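Local coordinates for protein beta-fructofuranosidase (Arthrobacter, PDB 3WPU) that is a bacterial beta-fructofuranosidase of the levansucrase/invertase family, whose members share a five-bladed beta-propeller fold, at residues Y196-K208 with L216-A228. Sequence-based numbering, arbitrary orientation. Where two conformers were deposited one is given.
Sequences YDPRIALSVGKVK and LTGFNKVTDLLQA
Arg199 reaches Asp224 with an extended chain whose CG lies anti to the carbonyl carbon (chi1 -55°), while Asp224 sets its carboxylate anti to its own backbone N. Arg199 NH1 meets Asp224 OD2 at 2.8 Å in a bent salt bridge, tilted from both planes. Asp197 takes the same guanidinium side-on, with NE of Arg199 on OD1 and NH2 on OD2. The Gln227 amide oxygen lies over one face of the guanidinium. Glu153 adds a further salt bridge at Arg199 NH2, so three carboxylates surround the group and probably fix it in place.

The strands form an antiparallel hairpin. At its classic beta bulge Leu225 and Leu226 both face Ile200, and Ile200 O accepts from Leu225 N at 2.8 Å and from Leu226 N at 3.2 Å. Leu225 CD1 packs on Leu202 CB at 3.9 Å. Regular pairing follows at Leu202 and Thr223. Ser203 OG then donates to Lys221 O at 2.7 Å, from above the carbonyl plane. Here strand 216-226 bows away from strand 197-208, and two waters link Val204 to Lys221. Phe219 lays its ring flat over Gly205: the glycine CA sits 3.6 Å from the ring centroid, a CH-pi contact. The ladder resumes at Gly205 and Gly218 and continues at Lys206 and Thr217, with Thr217 N to Lys206 O at 2.8 Å.

Strand 197-210 also pairs with strand 174-184. Strand 213-226 pairs with strand 197-210 alone and is probably outermost in one propeller blade. Ile200 and Leu226 pack on strand 260-266, and Leu225 and Leu226 reach strand 321-331, probably in the next blade.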
loop_
_atom_site.group_PDB
_atom_site.type_symbol
_atom_site.label_atom_id
_atom_site.label_comp_id
_atom_site.label_asym_id
_atom_site.label_seq_id
_atom_site.Cartn_x
_atom_site.Cartn_y
_atom_site.Cartn_z
ATOM N N TYR A 196 5.535 -5.577 21.228
ATOM C CA TYR A 196 4.225 -5.146 20.768
ATOM C C TYR A 196 3.494 -6.294 20.068
ATOM O O TYR A 196 4.081 -7.338 19.772
ATOM C CB TYR A 196 4.316 -3.901 19.905
ATOM C CG TYR A 196 4.637 -4.086 18.430
ATOM C CD1 TYR A 196 3.951 -3.358 17.476
ATOM C CD2 TYR A 196 5.606 -5.002 17.989
ATOM C CE1 TYR A 196 4.228 -3.482 16.140
ATOM C CE2 TYR A 196 5.899 -5.145 16.652
ATOM C CZ TYR A 196 5.176 -4.417 15.718
ATOM O OH TYR A 196 5.469 -4.533 14.385
ATOM N N ASP A 197 2.218 -6.054 19.818
ATOM C CA ASP A 197 1.290 -7.110 19.403
ATOM C C ASP A 197 0.418 -6.586 18.280
ATOM O O ASP A 197 -0.668 -6.074 18.524
ATOM C CB ASP A 197 0.459 -7.548 20.597
ATOM C CG ASP A 197 -0.356 -8.806 20.337
ATOM O OD1 ASP A 197 -0.505 -9.240 19.188
ATOM O OD2 ASP A 197 -0.901 -9.326 21.325
ATOM N N PRO A 198 0.915 -6.705 17.035
ATOM C CA PRO A 198 0.164 -6.334 15.849
ATOM C C PRO A 198 -0.592 -7.536 15.311
ATOM O O PRO A 198 0.008 -8.590 15.102
ATOM C CB PRO A 198 1.247 -5.938 14.866
ATOM C CG PRO A 198 2.440 -6.759 15.237
ATOM C CD PRO A 198 2.298 -7.107 16.708
ATOM N N ARG A 199 -1.872 -7.351 15.028
ATOM C CA ARG A 199 -2.706 -8.446 14.503
ATOM C C ARG A 199 -3.470 -8.003 13.287
ATOM O O ARG A 199 -3.885 -6.843 13.191
ATOM C CB ARG A 199 -3.661 -8.938 15.563
ATOM C CG ARG A 199 -2.948 -9.358 16.843
ATOM C CD ARG A 199 -3.867 -10.058 17.813
ATOM N NE ARG A 199 -3.209 -10.315 19.088
ATOM C CZ ARG A 199 -3.810 -10.872 20.137
ATOM N NH1 ARG A 199 -5.054 -11.316 20.039
ATOM N NH2 ARG A 199 -3.156 -11.012 21.277
ATOM N N ILE A 200 -3.727 -8.944 12.373
ATOM C CA ILE A 200 -4.545 -8.646 11.218
ATOM C C ILE A 200 -5.980 -8.935 11.641
ATOM O O ILE A 200 -6.286 -10.013 12.161
ATOM C CB ILE A 200 -4.098 -9.459 9.977
ATOM C CG1 ILE A 200 -2.754 -8.924 9.499
ATOM C CG2 ILE A 200 -5.152 -9.384 8.888
ATOM C CD1 ILE A 200 -2.060 -9.735 8.441
ATOM N N ALA A 201 -6.835 -7.946 11.450
ATOM C CA ALA A 201 -8.183 -7.931 11.992
ATOM C C ALA A 201 -9.181 -7.468 10.957
ATOM O O ALA A 201 -8.814 -6.888 9.929
ATOM C CB ALA A 201 -8.245 -7.013 13.207
ATOM N N LEU A 202 -10.459 -7.721 11.252
ATOM C CA LEU A 202 -11.572 -7.346 10.386
ATOM C C LEU A 202 -12.647 -6.684 11.224
ATOM O O LEU A 202 -12.934 -7.146 12.323
ATOM C CB LEU A 202 -12.208 -8.592 9.763
ATOM C CG LEU A 202 -13.573 -8.474 9.088
ATOM C CD1 LEU A 202 -13.508 -7.593 7.862
ATOM C CD2 LEU A 202 -14.104 -9.871 8.684
ATOM N N SER A 203 -13.267 -5.638 10.693
ATOM C CA SER A 203 -14.497 -5.106 11.269
ATOM C C SER A 203 -15.419 -4.723 10.123
ATOM O O SER A 203 -14.966 -4.205 9.075
ATOM C CB SER A 203 -14.206 -3.870 12.136
ATOM O OG SER A 203 -15.387 -3.485 12.851
ATOM N N VAL A 204 -16.700 -5.029 10.312
ATOM C CA VAL A 204 -17.727 -4.804 9.308
ATOM C C VAL A 204 -18.581 -3.605 9.692
ATOM O O VAL A 204 -19.004 -3.457 10.863
ATOM C CB VAL A 204 -18.602 -6.051 9.110
ATOM C CG1 VAL A 204 -19.625 -5.815 8.007
ATOM C CG2 VAL A 204 -17.721 -7.260 8.788
ATOM N N GLY A 205 -18.874 -2.789 8.686
ATOM C CA GLY A 205 -19.730 -1.627 8.853
ATOM C C GLY A 205 -20.456 -1.377 7.563
ATOM O O GLY A 205 -20.508 -2.242 6.689
ATOM N N LYS A 206 -21.021 -0.193 7.442
ATOM C CA LYS A 206 -21.929 0.081 6.334
ATOM C C LYS A 206 -21.947 1.559 6.032
ATOM O O LYS A 206 -21.752 2.386 6.919
ATOM C CB LYS A 206 -23.342 -0.401 6.689
ATOM C CG LYS A 206 -24.271 -0.517 5.502
ATOM C CD LYS A 206 -25.565 -1.230 5.879
ATOM C CE LYS A 206 -26.308 -1.685 4.642
ATOM N NZ LYS A 206 -27.346 -2.691 4.976
ATOM N N VAL A 207 -22.192 1.864 4.757
ATOM C CA VAL A 207 -22.305 3.225 4.272
ATOM C C VAL A 207 -23.736 3.711 4.469
ATOM O O VAL A 207 -24.701 3.025 4.126
ATOM C CB VAL A 207 -21.942 3.313 2.770
ATOM C CG1 VAL A 207 -22.214 4.704 2.215
ATOM C CG2 VAL A 207 -20.484 2.919 2.560
ATOM N N LYS A 208 -23.863 4.906 5.011
ATOM C CA LYS A 208 -25.134 5.584 5.027
ATOM C C LYS A 208 -24.897 6.924 4.335
ATOM O O LYS A 208 -24.178 7.775 4.851
ATOM C CB LYS A 208 -25.657 5.717 6.456
ATOM C CG LYS A 208 -27.154 6.029 6.531
ATOM C CD LYS A 208 -27.423 7.521 6.481
ATOM C CE LYS A 208 -28.902 7.844 6.256
ATOM N NZ LYS A 208 -29.261 8.081 4.818
ATOM N N LEU A 216 -20.620 6.480 8.339
ATOM C CA LEU A 216 -20.377 5.054 8.434
ATOM C C LEU A 216 -21.092 4.565 9.681
ATOM O O LEU A 216 -21.091 5.236 10.704
ATOM C CB LEU A 216 -18.881 4.733 8.456
ATOM C CG LEU A 216 -18.115 5.118 7.185
ATOM C CD1 LEU A 216 -16.674 4.633 7.288
ATOM C CD2 LEU A 216 -18.728 4.580 5.906
ATOM N N THR A 217 -21.780 3.438 9.556
ATOM C CA THR A 217 -22.458 2.822 10.668
ATOM C C THR A 217 -21.781 1.464 10.912
ATOM O O THR A 217 -21.017 0.981 10.067
ATOM C CB THR A 217 -23.977 2.652 10.395
ATOM O OG1 THR A 217 -24.190 1.750 9.305
ATOM C CG2 THR A 217 -24.629 3.995 10.078
ATOM N N GLY A 218 -22.029 0.885 12.082
ATOM C CA GLY A 218 -21.464 -0.402 12.440
ATOM C C GLY A 218 -20.049 -0.249 12.958
ATOM O O GLY A 218 -19.775 0.664 13.718
ATOM N N PHE A 219 -19.140 -1.133 12.547
ATOM C CA PHE A 219 -17.762 -1.119 13.068
ATOM C C PHE A 219 -17.749 -1.213 14.597
ATOM O O PHE A 219 -16.998 -0.550 15.285
ATOM C CB PHE A 219 -17.001 0.101 12.539
ATOM C CG PHE A 219 -16.862 0.116 11.047
ATOM C CD1 PHE A 219 -16.139 -0.884 10.398
ATOM C CD2 PHE A 219 -17.472 1.104 10.278
ATOM C CE1 PHE A 219 -16.000 -0.863 9.023
ATOM C CE2 PHE A 219 -17.316 1.138 8.909
ATOM C CZ PHE A 219 -16.618 0.125 8.271
ATOM N N ASN A 220 -18.619 -2.073 15.100
ATOM C CA ASN A 220 -18.828 -2.276 16.535
ATOM C C ASN A 220 -18.093 -3.498 17.071
ATOM O O ASN A 220 -17.878 -3.622 18.270
ATOM C CB ASN A 220 -20.336 -2.381 16.874
ATOM C CG ASN A 220 -21.106 -3.296 15.935
ATOM O OD1 ASN A 220 -21.270 -4.492 16.185
ATOM N ND2 ASN A 220 -21.584 -2.733 14.836
ATOM N N LYS A 221 -17.735 -4.407 16.161
ATOM C CA LYS A 221 -17.165 -5.695 16.481
ATOM C C LYS A 221 -15.892 -5.864 15.660
ATOM O O LYS A 221 -15.909 -5.591 14.471
ATOM C CB LYS A 221 -18.169 -6.778 16.059
ATOM C CG LYS A 221 -17.704 -8.202 16.256
ATOM C CD LYS A 221 -17.663 -8.533 17.719
ATOM C CE LYS A 221 -17.452 -10.036 17.960
ATOM N NZ LYS A 221 -17.127 -10.217 19.409
ATOM N N VAL A 222 -14.819 -6.299 16.302
ATOM C CA VAL A 222 -13.545 -6.595 15.620
ATOM C C VAL A 222 -13.229 -8.085 15.744
ATOM O O VAL A 222 -13.264 -8.636 16.852
ATOM C CB VAL A 222 -12.398 -5.752 16.192
ATOM C CG1 VAL A 222 -11.093 -6.094 15.494
ATOM C CG2 VAL A 222 -12.730 -4.276 16.062
ATOM N N THR A 223 -12.924 -8.721 14.611
ATOM C CA THR A 223 -12.554 -10.123 14.566
ATOM C C THR A 223 -11.055 -10.267 14.364
ATOM O O THR A 223 -10.492 -9.679 13.441
ATOM C CB THR A 223 -13.282 -10.831 13.427
ATOM O OG1 THR A 223 -14.695 -10.631 13.562
ATOM C CG2 THR A 223 -12.969 -12.335 13.431
ATOM N N ASP A 224 -10.424 -11.068 15.208
ATOM C CA ASP A 224 -8.979 -11.302 15.168
ATOM C C ASP A 224 -8.727 -12.375 14.116
ATOM O O ASP A 224 -9.226 -13.499 14.251
ATOM C CB ASP A 224 -8.550 -11.753 16.575
ATOM C CG ASP A 224 -7.059 -11.925 16.741
ATOM O OD1 ASP A 224 -6.294 -11.805 15.763
ATOM O OD2 ASP A 224 -6.677 -12.236 17.889
ATOM N N LEU A 225 -7.994 -12.047 13.056
ATOM C CA LEU A 225 -7.806 -13.010 11.949
ATOM C C LEU A 225 -6.492 -13.766 12.001
ATOM O O LEU A 225 -6.478 -15.006 11.851
ATOM C CB LEU A 225 -7.914 -12.292 10.605
ATOM C CG LEU A 225 -9.165 -11.431 10.370
ATOM C CD1 LEU A 225 -9.044 -10.755 9.025
ATOM C CD2 LEU A 225 -10.459 -12.249 10.434
ATOM N N LEU A 226 -5.391 -13.034 12.177
ATOM C CA LEU A 226 -4.054 -13.593 12.103
ATOM C C LEU A 226 -3.055 -12.881 12.963
ATOM O O LEU A 226 -3.134 -11.663 13.140
ATOM C CB LEU A 226 -3.504 -13.535 10.644
ATOM C CG LEU A 226 -4.277 -14.242 9.552
ATOM C CD1 LEU A 226 -3.806 -13.800 8.172
ATOM C CD2 LEU A 226 -4.133 -15.751 9.691
ATOM N N GLN A 227 -2.154 -13.659 13.542
ATOM C CA GLN A 227 -0.989 -13.122 14.243
ATOM C C GLN A 227 0.220 -13.961 13.845
ATOM O O GLN A 227 0.090 -15.139 13.497
ATOM C CB GLN A 227 -1.193 -13.099 15.748
ATOM C CG GLN A 227 -1.287 -14.420 16.424
ATOM C CD GLN A 227 -1.738 -14.263 17.876
ATOM O OE1 GLN A 227 -2.892 -13.934 18.148
ATOM N NE2 GLN A 227 -0.829 -14.477 18.794
ATOM N N ALA A 228 1.393 -13.360 13.895
ATOM C CA ALA A 228 2.622 -14.042 13.485
ATOM C C ALA A 228 2.778 -15.406 14.166
ATOM O O ALA A 228 2.560 -15.543 15.382
ATOM C CB ALA A 228 3.828 -13.162 13.781
HETATM O O HOH W 1 1.590 -10.819 15.199
HETATM O O HOH W 2 -17.442 -6.943 12.433
HETATM O O HOH W 3 -19.114 -4.501 13.468
#